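Local structure of Old Yellow Enzyme (Pichia, 6AGZ) at residues C342-T347 with S368-I373; S51-R56 with I65-F70; P353-L356 with L362-Y365. The protein uses flavin mononucleotide to catalyse the asymmetric reduction of enone compounds, probably with electrons drawn from a nicotinamide cofactor. One frame throughout, in Å; residues are numbered along the deposited sequence.

Contact 1 of 3, residues C342-T347 with S368-I373. With FMN (flavin mononucleotide), chain C.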
loop_
_atom_site.group_PDB
_atom_site.type_symbol
_atom_site.label_atom_id
_atom_site.label_comp_id
_atom_site.label_asym_id
_atom_site.label_seq_id
_atom_site.Cartn_x
_atom_site.Cartn_y
_atom_site.Cartn_z
ATOM N N CYS A 342 -21.568 7.315 -10.493
ATOM C CA CYS A 342 -22.838 6.951 -9.868
ATOM C C CYS A 342 -23.570 6.009 -10.813
ATOM O O CYS A 342 -23.998 6.423 -11.896
ATOM C CB CYS A 342 -23.681 8.190 -9.562
ATOM S SG CYS A 342 -22.832 9.447 -8.577
ATOM N N SER A 343 -23.717 4.746 -10.408
ATOM C CA SER A 343 -24.272 3.710 -11.276
ATOM C C SER A 343 -25.748 3.442 -11.001
ATOM O O SER A 343 -26.585 3.583 -11.899
ATOM C CB SER A 343 -23.469 2.411 -11.120
ATOM O OG SER A 343 -24.155 1.312 -11.696
ATOM N N ARG A 344 -26.084 3.061 -9.765
ATOM C CA ARG A 344 -27.433 2.583 -9.477
ATOM C C ARG A 344 -28.475 3.676 -9.677
ATOM O O ARG A 344 -29.560 3.417 -10.211
ATOM C CB ARG A 344 -27.494 2.017 -8.057
ATOM C CG ARG A 344 -26.878 0.629 -7.941
ATOM C CD ARG A 344 -26.819 0.134 -6.504
ATOM N NE ARG A 344 -25.728 0.748 -5.751
ATOM C CZ ARG A 344 -25.346 0.355 -4.539
ATOM N NH1 ARG A 344 -25.964 -0.656 -3.943
ATOM N NH2 ARG A 344 -24.343 0.968 -3.926
ATOM N N TYR A 345 -28.166 4.907 -9.269
ATOM C CA TYR A 345 -29.104 6.000 -9.485
ATOM C C TYR A 345 -29.128 6.476 -10.931
ATOM O O TYR A 345 -30.120 7.079 -11.351
ATOM C CB TYR A 345 -28.785 7.170 -8.553
ATOM C CG TYR A 345 -29.340 6.976 -7.163
ATOM C CD1 TYR A 345 -30.700 7.111 -6.916
ATOM C CD2 TYR A 345 -28.510 6.648 -6.101
ATOM C CE1 TYR A 345 -31.217 6.929 -5.650
ATOM C CE2 TYR A 345 -29.018 6.465 -4.829
ATOM C CZ TYR A 345 -30.371 6.606 -4.610
ATOM O OH TYR A 345 -30.881 6.425 -3.344
ATOM N N PHE A 346 -28.071 6.216 -11.701
ATOM C CA PHE A 346 -28.102 6.561 -13.117
ATOM C C PHE A 346 -29.051 5.651 -13.887
ATOM O O PHE A 346 -29.583 6.051 -14.929
ATOM C CB PHE A 346 -26.696 6.492 -13.708
ATOM C CG PHE A 346 -26.350 7.659 -14.590
ATOM C CD1 PHE A 346 -27.276 8.173 -15.482
ATOM C CD2 PHE A 346 -25.097 8.248 -14.520
ATOM C CE1 PHE A 346 -26.957 9.250 -16.290
ATOM C CE2 PHE A 346 -24.772 9.323 -15.326
ATOM C CZ PHE A 346 -25.704 9.824 -16.213
ATOM N N THR A 347 -29.279 4.433 -13.389
ATOM C CA THR A 347 -30.206 3.521 -14.055
ATOM C C THR A 347 -31.638 4.035 -13.981
ATOM O O THR A 347 -32.404 3.895 -14.942
ATOM C CB THR A 347 -30.111 2.126 -13.436
ATOM O OG1 THR A 347 -30.556 2.171 -12.074
ATOM C CG2 THR A 347 -28.676 1.618 -13.481
ATOM N N SER A 368 -34.679 -5.011 -8.554
ATOM C CA SER A 368 -35.367 -6.180 -9.094
ATOM C C SER A 368 -35.402 -6.191 -10.617
ATOM O O SER A 368 -35.676 -7.240 -11.210
ATOM C CB SER A 368 -36.795 -6.249 -8.549
ATOM O OG SER A 368 -37.613 -5.251 -9.133
ATOM N N ARG A 369 -35.129 -5.056 -11.265
ATOM C CA ARG A 369 -35.125 -4.970 -12.721
ATOM C C ARG A 369 -33.751 -4.608 -13.273
ATOM O O ARG A 369 -33.638 -4.209 -14.437
ATOM C CB ARG A 369 -36.180 -3.972 -13.202
ATOM C CG ARG A 369 -37.579 -4.570 -13.299
ATOM C CD ARG A 369 -38.592 -3.809 -12.461
ATOM N NE ARG A 369 -39.508 -3.020 -13.280
ATOM C CZ ARG A 369 -39.713 -1.715 -13.131
ATOM N NH1 ARG A 369 -39.069 -1.042 -12.189
ATOM N NH2 ARG A 369 -40.567 -1.084 -13.925
ATOM N N PHE A 370 -32.700 -4.742 -12.459
ATOM C CA PHE A 370 -31.342 -4.540 -12.956
ATOM C C PHE A 370 -31.026 -5.508 -14.090
ATOM O O PHE A 370 -30.488 -5.111 -15.131
ATOM C CB PHE A 370 -30.329 -4.716 -11.823
ATOM C CG PHE A 370 -30.239 -3.544 -10.886
ATOM C CD1 PHE A 370 -30.896 -2.357 -11.161
ATOM C CD2 PHE A 370 -29.476 -3.629 -9.731
ATOM C CE1 PHE A 370 -30.804 -1.280 -10.295
ATOM C CE2 PHE A 370 -29.378 -2.558 -8.864
ATOM C CZ PHE A 370 -30.042 -1.382 -9.145
ATOM N N TYR A 371 -31.359 -6.786 -13.905
ATOM C CA TYR A 371 -30.963 -7.845 -14.823
ATOM C C TYR A 371 -32.164 -8.497 -15.503
ATOM O O TYR A 371 -32.112 -9.674 -15.868
ATOM C CB TYR A 371 -30.132 -8.902 -14.095
ATOM C CG TYR A 371 -28.930 -8.350 -13.362
ATOM C CD1 TYR A 371 -27.829 -7.865 -14.058
ATOM C CD2 TYR A 371 -28.891 -8.323 -11.974
ATOM C CE1 TYR A 371 -26.726 -7.364 -13.391
ATOM C CE2 TYR A 371 -27.792 -7.825 -11.299
ATOM C CZ TYR A 371 -26.714 -7.347 -12.013
ATOM O OH TYR A 371 -25.618 -6.850 -11.344
ATOM N N LYS A 372 -33.252 -7.750 -15.685
ATOM C CA LYS A 372 -34.418 -8.281 -16.384
ATOM C C LYS A 372 -34.061 -8.462 -17.855
ATOM O O LYS A 372 -33.976 -7.486 -18.607
ATOM C CB LYS A 372 -35.616 -7.352 -16.211
ATOM C CG LYS A 372 -36.965 -8.050 -16.344
ATOM C CD LYS A 372 -38.115 -7.101 -16.036
ATOM C CE LYS A 372 -39.327 -7.849 -15.494
ATOM N NZ LYS A 372 -40.009 -8.659 -16.540
ATOM N N ILE A 373 -33.853 -9.716 -18.262
ATOM C CA ILE A 373 -33.229 -10.003 -19.548
ATOM C C ILE A 373 -34.110 -9.531 -20.695
ATOM O O ILE A 373 -35.287 -9.902 -20.794
ATOM C CB ILE A 373 -32.927 -11.505 -19.660
ATOM C CG1 ILE A 373 -31.780 -11.885 -18.721
ATOM C CG2 ILE A 373 -32.603 -11.880 -21.098
ATOM C CD1 ILE A 373 -31.553 -13.374 -18.610
HETATM N N1 FMN C . -19.062 -2.675 -12.539
HETATM C C2 FMN C . -18.206 -3.035 -13.564
HETATM O O2 FMN C . -17.009 -2.761 -13.490
HETATM N N3 FMN C . -18.688 -3.704 -14.670
HETATM C C4 FMN C . -20.029 -4.014 -14.754
HETATM O O4 FMN C . -20.467 -4.610 -15.737
HETATM C C4A FMN C . -20.890 -3.652 -13.726
HETATM N N5 FMN C . -22.227 -3.964 -13.814
HETATM C C5A FMN C . -23.088 -3.606 -12.800
HETATM C C6 FMN C . -24.436 -3.924 -12.897
HETATM C C7 FMN C . -25.311 -3.569 -11.879
HETATM C C7M FMN C . -26.766 -3.910 -11.986
HETATM C C8 FMN C . -24.837 -2.895 -10.761
HETATM C C8M FMN C . -25.781 -2.510 -9.660
HETATM C C9 FMN C . -23.489 -2.580 -10.663
HETATM C C9A FMN C . -22.608 -2.932 -11.683
HETATM N N10 FMN C . -21.263 -2.620 -11.590
HETATM C C10 FMN C . -20.404 -2.981 -12.613
HETATM C "C1'" FMN C . -20.740 -1.882 -10.391
HETATM C "C2'" FMN C . -20.954 -0.386 -10.640
HETATM O "O2'" FMN C . -20.210 0.007 -11.773
HETATM C "C3'" FMN C . -20.579 0.487 -9.444
HETATM O "O3'" FMN C . -19.200 0.373 -9.176
HETATM C "C4'" FMN C . -21.387 0.101 -8.208
HETATM O "O4'" FMN C . -22.749 -0.018 -8.552
HETATM C "C5'" FMN C . -21.255 1.137 -7.099
HETATM O "O5'" FMN C . -21.615 2.407 -7.595
HETATM P P FMN C . -22.988 3.100 -7.119
HETATM O O1P FMN C . -23.036 3.115 -5.610
HETATM O O2P FMN C . -23.054 4.517 -7.637
HETATM O O3P FMN C . -24.153 2.310 -7.665
#
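Arg344 and Phe370 meet beside the dimethylbenzene end of the flavin, where the ring's far corner, CZ of Phe370, lies 3.9 Å from CG of Arg344. The contact is mainly a methylene against the far end of the ring, and Thr347 adds its OG1 near CE1 of the same ring. The flavin adds to this shell: its methyl carbon C7M lies 3.5 Å from CD2 of Phe370, and C8M approaches both CE2 of Phe370 and CG of Arg344. From the next residue, Tyr371, OH comes to 3.2 Å from C7M of FMN, while CB of Phe370 lies over one face of the tyrosine ring, offset toward its rim.

Beyond that apolar patch the arginine turns to the phosphate. A bend at chi3 (-77°) brings the guanidinium round, so that NE donates to O3P of FMN at 2.9 Å and NH2 to O1P of FMN at 3.0 Å, the latter nearly straight at 169°. Two backbone amides add to the grip, Arg344 N on O3P and Ser343 N on O2P, all three terminal oxygens being bound. Behind them, Ser343 OG bonds to Thr34, and Arg36 holds the carbonyl of Phe370. Phosphate binding by amides at the start of a short helix after the last barrel strand is characteristic of FMN-dependent TIM barrels.

Contact 2 of 3, residues S51-R56 with I65-F70. With FMN (flavin mononucleotide), chain C.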
loop_
_atom_site.group_PDB
_atom_site.type_symbol
_atom_site.label_atom_id
_atom_site.label_comp_id
_atom_site.label_asym_id
_atom_site.label_seq_id
_atom_site.Cartn_x
_atom_site.Cartn_y
_atom_site.Cartn_z
ATOM N N SER A 51 -31.460 4.119 -27.163
ATOM C CA SER A 51 -32.205 5.145 -26.439
ATOM C C SER A 51 -31.705 5.271 -25.004
ATOM O O SER A 51 -31.639 6.378 -24.450
ATOM C CB SER A 51 -33.699 4.821 -26.464
ATOM O OG SER A 51 -34.428 5.714 -25.641
ATOM N N TYR A 52 -31.330 4.142 -24.401
ATOM C CA TYR A 52 -30.874 4.116 -23.015
ATOM C C TYR A 52 -29.644 4.995 -22.818
ATOM O O TYR A 52 -29.603 5.834 -21.911
ATOM C CB TYR A 52 -30.595 2.665 -22.616
ATOM C CG TYR A 52 -29.957 2.443 -21.264
ATOM C CD1 TYR A 52 -30.725 2.407 -20.107
ATOM C CD2 TYR A 52 -28.592 2.217 -21.151
ATOM C CE1 TYR A 52 -30.145 2.181 -18.872
ATOM C CE2 TYR A 52 -28.004 1.990 -19.922
ATOM C CZ TYR A 52 -28.785 1.972 -18.786
ATOM O OH TYR A 52 -28.202 1.745 -17.560
ATOM N N TYR A 53 -28.629 4.821 -23.667
ATOM C CA TYR A 53 -27.445 5.667 -23.579
ATOM C C TYR A 53 -27.696 7.064 -24.136
ATOM O O TYR A 53 -27.035 8.021 -23.718
ATOM C CB TYR A 53 -26.272 5.015 -24.310
ATOM C CG TYR A 53 -25.722 3.792 -23.611
ATOM C CD1 TYR A 53 -24.869 3.916 -22.523
ATOM C CD2 TYR A 53 -26.054 2.513 -24.040
ATOM C CE1 TYR A 53 -24.364 2.801 -21.880
ATOM C CE2 TYR A 53 -25.554 1.393 -23.404
ATOM C CZ TYR A 53 -24.709 1.543 -22.325
ATOM O OH TYR A 53 -24.209 0.429 -21.690
ATOM N N SER A 54 -28.637 7.196 -25.074
ATOM C CA SER A 54 -28.933 8.502 -25.658
ATOM C C SER A 54 -29.500 9.455 -24.614
ATOM O O SER A 54 -29.086 10.618 -24.530
ATOM C CB SER A 54 -29.905 8.343 -26.827
ATOM O OG SER A 54 -30.297 9.605 -27.340
ATOM N N GLN A 55 -30.455 8.979 -23.808
ATOM C CA GLN A 55 -31.045 9.833 -22.782
ATOM C C GLN A 55 -30.012 10.270 -21.752
ATOM O O GLN A 55 -30.108 11.375 -21.207
ATOM C CB GLN A 55 -32.201 9.108 -22.095
ATOM C CG GLN A 55 -33.341 8.733 -23.025
ATOM C CD GLN A 55 -34.436 7.966 -22.314
ATOM O OE1 GLN A 55 -34.763 8.254 -21.163
ATOM N NE2 GLN A 55 -35.004 6.977 -22.994
ATOM N N ARG A 56 -29.020 9.428 -21.479
ATOM C CA ARG A 56 -27.986 9.743 -20.506
ATOM C C ARG A 56 -26.838 10.542 -21.101
ATOM O O ARG A 56 -26.037 11.108 -20.348
ATOM C CB ARG A 56 -27.470 8.450 -19.870
ATOM C CG ARG A 56 -28.502 7.842 -18.943
ATOM C CD ARG A 56 -28.342 6.350 -18.738
ATOM N NE ARG A 56 -29.365 5.861 -17.818
ATOM C CZ ARG A 56 -30.627 5.622 -18.165
ATOM N NH1 ARG A 56 -31.023 5.821 -19.415
ATOM N NH2 ARG A 56 -31.495 5.186 -17.262
ATOM N N ILE A 65 -19.728 5.163 -19.471
ATOM C CA ILE A 65 -18.981 3.923 -19.640
ATOM C C ILE A 65 -19.980 2.807 -19.898
ATOM O O ILE A 65 -20.941 2.639 -19.139
ATOM C CB ILE A 65 -18.097 3.604 -18.421
ATOM C CG1 ILE A 65 -17.226 4.809 -18.067
ATOM C CG2 ILE A 65 -17.215 2.402 -18.718
ATOM C CD1 ILE A 65 -16.304 4.570 -16.894
ATOM N N THR A 66 -19.756 2.053 -20.970
ATOM C CA THR A 66 -20.691 1.011 -21.354
ATOM C C THR A 66 -20.699 -0.116 -20.330
ATOM O O THR A 66 -19.752 -0.309 -19.563
ATOM C CB THR A 66 -20.336 0.429 -22.721
ATOM O OG1 THR A 66 -19.164 -0.389 -22.602
ATOM C CG2 THR A 66 -20.074 1.533 -23.716
ATOM N N GLU A 67 -21.800 -0.860 -20.332
ATOM C CA GLU A 67 -21.845 -2.158 -19.680
ATOM C C GLU A 67 -20.642 -2.994 -20.098
ATOM O O GLU A 67 -20.145 -2.884 -21.223
ATOM C CB GLU A 67 -23.139 -2.873 -20.062
ATOM C CG GLU A 67 -23.334 -2.921 -21.570
ATOM C CD GLU A 67 -24.786 -3.015 -21.981
ATOM O OE1 GLU A 67 -25.306 -4.146 -22.074
ATOM O OE2 GLU A 67 -25.406 -1.954 -22.209
ATOM N N ALA A 68 -20.162 -3.823 -19.175
ATOM C CA ALA A 68 -19.018 -4.677 -19.460
ATOM C C ALA A 68 -19.291 -5.542 -20.686
ATOM O O ALA A 68 -20.287 -6.270 -20.741
ATOM C CB ALA A 68 -18.703 -5.546 -18.247
ATOM N N THR A 69 -18.401 -5.455 -21.671
ATOM C CA THR A 69 -18.627 -6.011 -22.998
ATOM C C THR A 69 -17.589 -7.084 -23.293
ATOM O O THR A 69 -16.386 -6.849 -23.134
ATOM C CB THR A 69 -18.568 -4.907 -24.060
ATOM O OG1 THR A 69 -19.648 -3.986 -23.856
ATOM C CG2 THR A 69 -18.665 -5.493 -25.456
ATOM N N PHE A 70 -18.057 -8.254 -23.723
ATOM C CA PHE A 70 -17.156 -9.344 -24.077
ATOM C C PHE A 70 -16.295 -8.956 -25.273
ATOM O O PHE A 70 -16.802 -8.468 -26.287
ATOM C CB PHE A 70 -17.956 -10.609 -24.399
ATOM C CG PHE A 70 -18.875 -11.050 -23.295
ATOM C CD1 PHE A 70 -18.463 -11.016 -21.973
ATOM C CD2 PHE A 70 -20.155 -11.502 -23.580
ATOM C CE1 PHE A 70 -19.309 -11.423 -20.957
ATOM C CE2 PHE A 70 -21.006 -11.908 -22.570
ATOM C CZ PHE A 70 -20.584 -11.869 -21.257
HETATM N N1 FMN C . -19.062 -2.675 -12.539
HETATM C C2 FMN C . -18.206 -3.035 -13.564
HETATM O O2 FMN C . -17.009 -2.761 -13.490
HETATM N N3 FMN C . -18.688 -3.704 -14.670
HETATM C C4 FMN C . -20.029 -4.014 -14.754
HETATM O O4 FMN C . -20.467 -4.610 -15.737
HETATM C C4A FMN C . -20.890 -3.652 -13.726
HETATM N N5 FMN C . -22.227 -3.964 -13.814
HETATM C C5A FMN C . -23.088 -3.606 -12.800
HETATM C C6 FMN C . -24.436 -3.924 -12.897
HETATM C C7 FMN C . -25.311 -3.569 -11.879
HETATM C C7M FMN C . -26.766 -3.910 -11.986
HETATM C C8 FMN C . -24.837 -2.895 -10.761
HETATM C C8M FMN C . -25.781 -2.510 -9.660
HETATM C C9 FMN C . -23.489 -2.580 -10.663
HETATM C C9A FMN C . -22.608 -2.932 -11.683
HETATM N N10 FMN C . -21.263 -2.620 -11.590
HETATM C C10 FMN C . -20.404 -2.981 -12.613
HETATM C "C1'" FMN C . -20.740 -1.882 -10.391
HETATM C "C2'" FMN C . -20.954 -0.386 -10.640
HETATM O "O2'" FMN C . -20.210 0.007 -11.773
HETATM C "C3'" FMN C . -20.579 0.487 -9.444
HETATM O "O3'" FMN C . -19.200 0.373 -9.176
HETATM C "C4'" FMN C . -21.387 0.101 -8.208
HETATM O "O4'" FMN C . -22.749 -0.018 -8.552
HETATM C "C5'" FMN C . -21.255 1.137 -7.099
HETATM O "O5'" FMN C . -21.615 2.407 -7.595
HETATM P P FMN C . -22.988 3.100 -7.119
HETATM O O1P FMN C . -23.036 3.115 -5.610
HETATM O O2P FMN C . -23.054 4.517 -7.637
HETATM O O3P FMN C . -24.153 2.310 -7.665
#
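Tyr53 reaches from helix 47-57 to the backbone of strand 63-70, and its hydroxyl is the part that does the binding. From CB, which points toward the strand, the side chain leaves with CG anti to the carbonyl carbon (chi1 -71°), and the ring then passes over CD2 of Tyr52, which lies 3.8 Å above its plane at the centre. Farther out, CE1 comes 4.1 Å from CA of Thr66, while CE2 on the other flank nears OE2 of Glu67. At the tip, OH serves as both acceptor and donor: Glu67 N gives it an almost straight bond of 3.1 Å (173°), and OH in turn donates to Glu67 OE2 at 2.7 Å, in the ring plane and on the anti lone pair of that oxygen. Asn39 holds the other carboxylate oxygen, OE1. A phenylalanine in its place would probably leave the buried Glu67 amide and OE2 without this partner and the carboxylate less firmly fixed. Ile96 and Val100 of helix 87-102 pack against the tyrosine, and strand 106-112 adjoins Thr66, so the phenol of helix 47-57 is packed between strand 63-70 of its own beta-alpha-beta unit and helix 87-102 of the next.

Contact 3 of 3, residues P353-L356 with L362-Y365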
loop_
_atom_site.group_PDB
_atom_site.type_symbol
_atom_site.label_atom_id
_atom_site.label_comp_id
_atom_site.label_asym_id
_atom_site.label_seq_id
_atom_site.Cartn_x
_atom_site.Cartn_y
_atom_site.Cartn_z
ATOM N N PRO A 353 -27.493 14.010 -14.450
ATOM C CA PRO A 353 -26.619 15.198 -14.407
ATOM C C PRO A 353 -27.349 16.485 -14.063
ATOM O O PRO A 353 -26.847 17.274 -13.253
ATOM C CB PRO A 353 -26.027 15.239 -15.820
ATOM C CG PRO A 353 -26.013 13.822 -16.250
ATOM C CD PRO A 353 -27.254 13.210 -15.668
ATOM N N ASN A 354 -28.521 16.727 -14.652
ATOM C CA ASN A 354 -29.239 17.961 -14.351
ATOM C C ASN A 354 -29.845 17.936 -12.955
ATOM O O ASN A 354 -29.921 18.981 -12.295
ATOM C CB ASN A 354 -30.316 18.216 -15.403
ATOM C CG ASN A 354 -29.741 18.738 -16.705
ATOM O OD1 ASN A 354 -28.565 19.098 -16.774
ATOM N ND2 ASN A 354 -30.570 18.799 -17.739
ATOM N N ARG A 355 -30.279 16.762 -12.485
ATOM C CA ARG A 355 -30.853 16.673 -11.145
ATOM C C ARG A 355 -29.798 16.946 -10.080
ATOM O O ARG A 355 -30.064 17.644 -9.093
ATOM C CB ARG A 355 -31.489 15.300 -10.923
ATOM C CG ARG A 355 -32.726 15.025 -11.770
ATOM C CD ARG A 355 -33.583 13.937 -11.150
ATOM N NE ARG A 355 -34.259 13.140 -12.169
ATOM C CZ ARG A 355 -35.282 12.322 -11.937
ATOM N NH1 ARG A 355 -35.752 12.191 -10.710
ATOM N NH2 ARG A 355 -35.818 11.641 -12.938
ATOM N N LEU A 356 -28.596 16.393 -10.255
ATOM C CA LEU A 356 -27.513 16.705 -9.330
ATOM C C LEU A 356 -27.040 18.142 -9.496
ATOM O O LEU A 356 -26.642 18.780 -8.515
ATOM C CB LEU A 356 -26.355 15.728 -9.532
ATOM C CG LEU A 356 -26.651 14.274 -9.162
ATOM C CD1 LEU A 356 -25.423 13.403 -9.384
ATOM C CD2 LEU A 356 -27.126 14.186 -7.721
ATOM N N LEU A 362 -34.114 12.625 -6.539
ATOM C CA LEU A 362 -33.807 11.507 -7.416
ATOM C C LEU A 362 -34.888 10.436 -7.323
ATOM O O LEU A 362 -35.503 10.233 -6.272
ATOM C CB LEU A 362 -32.446 10.896 -7.062
ATOM C CG LEU A 362 -31.148 11.509 -7.604
ATOM C CD1 LEU A 362 -31.113 13.022 -7.469
ATOM C CD2 LEU A 362 -29.949 10.894 -6.896
ATOM N N THR A 363 -35.108 9.755 -8.436
ATOM C CA THR A 363 -36.004 8.609 -8.473
ATOM C C THR A 363 -35.300 7.394 -7.880
ATOM O O THR A 363 -34.173 7.084 -8.281
ATOM C CB THR A 363 -36.435 8.306 -9.905
ATOM O OG1 THR A 363 -37.067 9.461 -10.473
ATOM C CG2 THR A 363 -37.405 7.130 -9.937
ATOM N N PRO A 364 -35.914 6.702 -6.922
ATOM C CA PRO A 364 -35.287 5.497 -6.367
ATOM C C PRO A 364 -35.055 4.450 -7.447
ATOM O O PRO A 364 -35.875 4.270 -8.350
ATOM C CB PRO A 364 -36.304 5.017 -5.326
ATOM C CG PRO A 364 -37.085 6.244 -4.963
ATOM C CD PRO A 364 -37.163 7.054 -6.224
ATOM N N TYR A 365 -33.919 3.765 -7.353
ATOM C CA TYR A 365 -33.638 2.693 -8.292
ATOM C C TYR A 365 -34.323 1.404 -7.847
ATOM O O TYR A 365 -34.690 1.233 -6.682
ATOM C CB TYR A 365 -32.129 2.480 -8.442
ATOM C CG TYR A 365 -31.388 2.201 -7.152
ATOM C CD1 TYR A 365 -31.332 0.918 -6.622
ATOM C CD2 TYR A 365 -30.726 3.219 -6.475
ATOM C CE1 TYR A 365 -30.651 0.658 -5.448
ATOM C CE2 TYR A 365 -30.040 2.967 -5.300
ATOM C CZ TYR A 365 -30.007 1.685 -4.792
ATOM O OH TYR A 365 -29.326 1.427 -3.625
HETATM O O HOH W 1 -36.966 8.668 -13.148
#
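Arg355, on helix 352-358, faces a non-helical run of chain at Leu362, the two CA atoms standing 7.0 Å apart, and no backbone hydrogen bond joins residues 353-356 to 362-365. Side chains carry most of the contact. The arginine leaves the helix toward the loop, and its guanidinium reaches Thr363: NH1 donates to OG1 of Thr363 at 3.0 Å. That bond is bent, with an angle of 142° at the hydrogen, and the hydroxyl lies 24° out of the guanidinium plane. A water supports the same corner, 2.8 Å from OG1 of Thr363, and it also accepts a weak bond from NH2 of Arg355.

These are secondary ties for the arginine, because its NE forms a salt bridge with Asp351, one turn earlier on the chain, and NH1 also donates to the carbonyl oxygen of Pro361. The charge is therefore paired close to its own helix, while NH1 is directed to the returning chain.

Next to this polar end lies a small apolar one. Leu362 brings CD1 to 4.2 Å from CD2 of Leu356, the two side chains crossing at about a right angle, and the same methyl also lies against CB of Arg355. Tyr345 touches Leu362 from helix 344-348, whereas Leu29 of the first barrel strand lies against Leu356. Such packing is that of a helix and the chain leaving it, here on the outside of the TIM barrel, in the segment that follows its eighth strand, 338-341.

Contact 2 comes first along the chain, in the beta-alpha-beta unit that opens the barrel; contact 1 follows the last strand, 338-341, and contact 3 falls within the residues that separate its two segments. As strands 338-341 and 29-31 close the barrel, segments far apart in sequence become neighbours. Centres of contacts 1 and 2 are about 12 Å apart, and Arg56 NE probably bonds to the carbonyl oxygen of Phe346. Contact 3, about 13 Å from contact 1 and about 17 Å from contact 2 between centres, is joined to contact 1 through Tyr365. Barrel closure thus brings contacts 1 and 2 to one flavin site, whereas contact 3 is packing outside it.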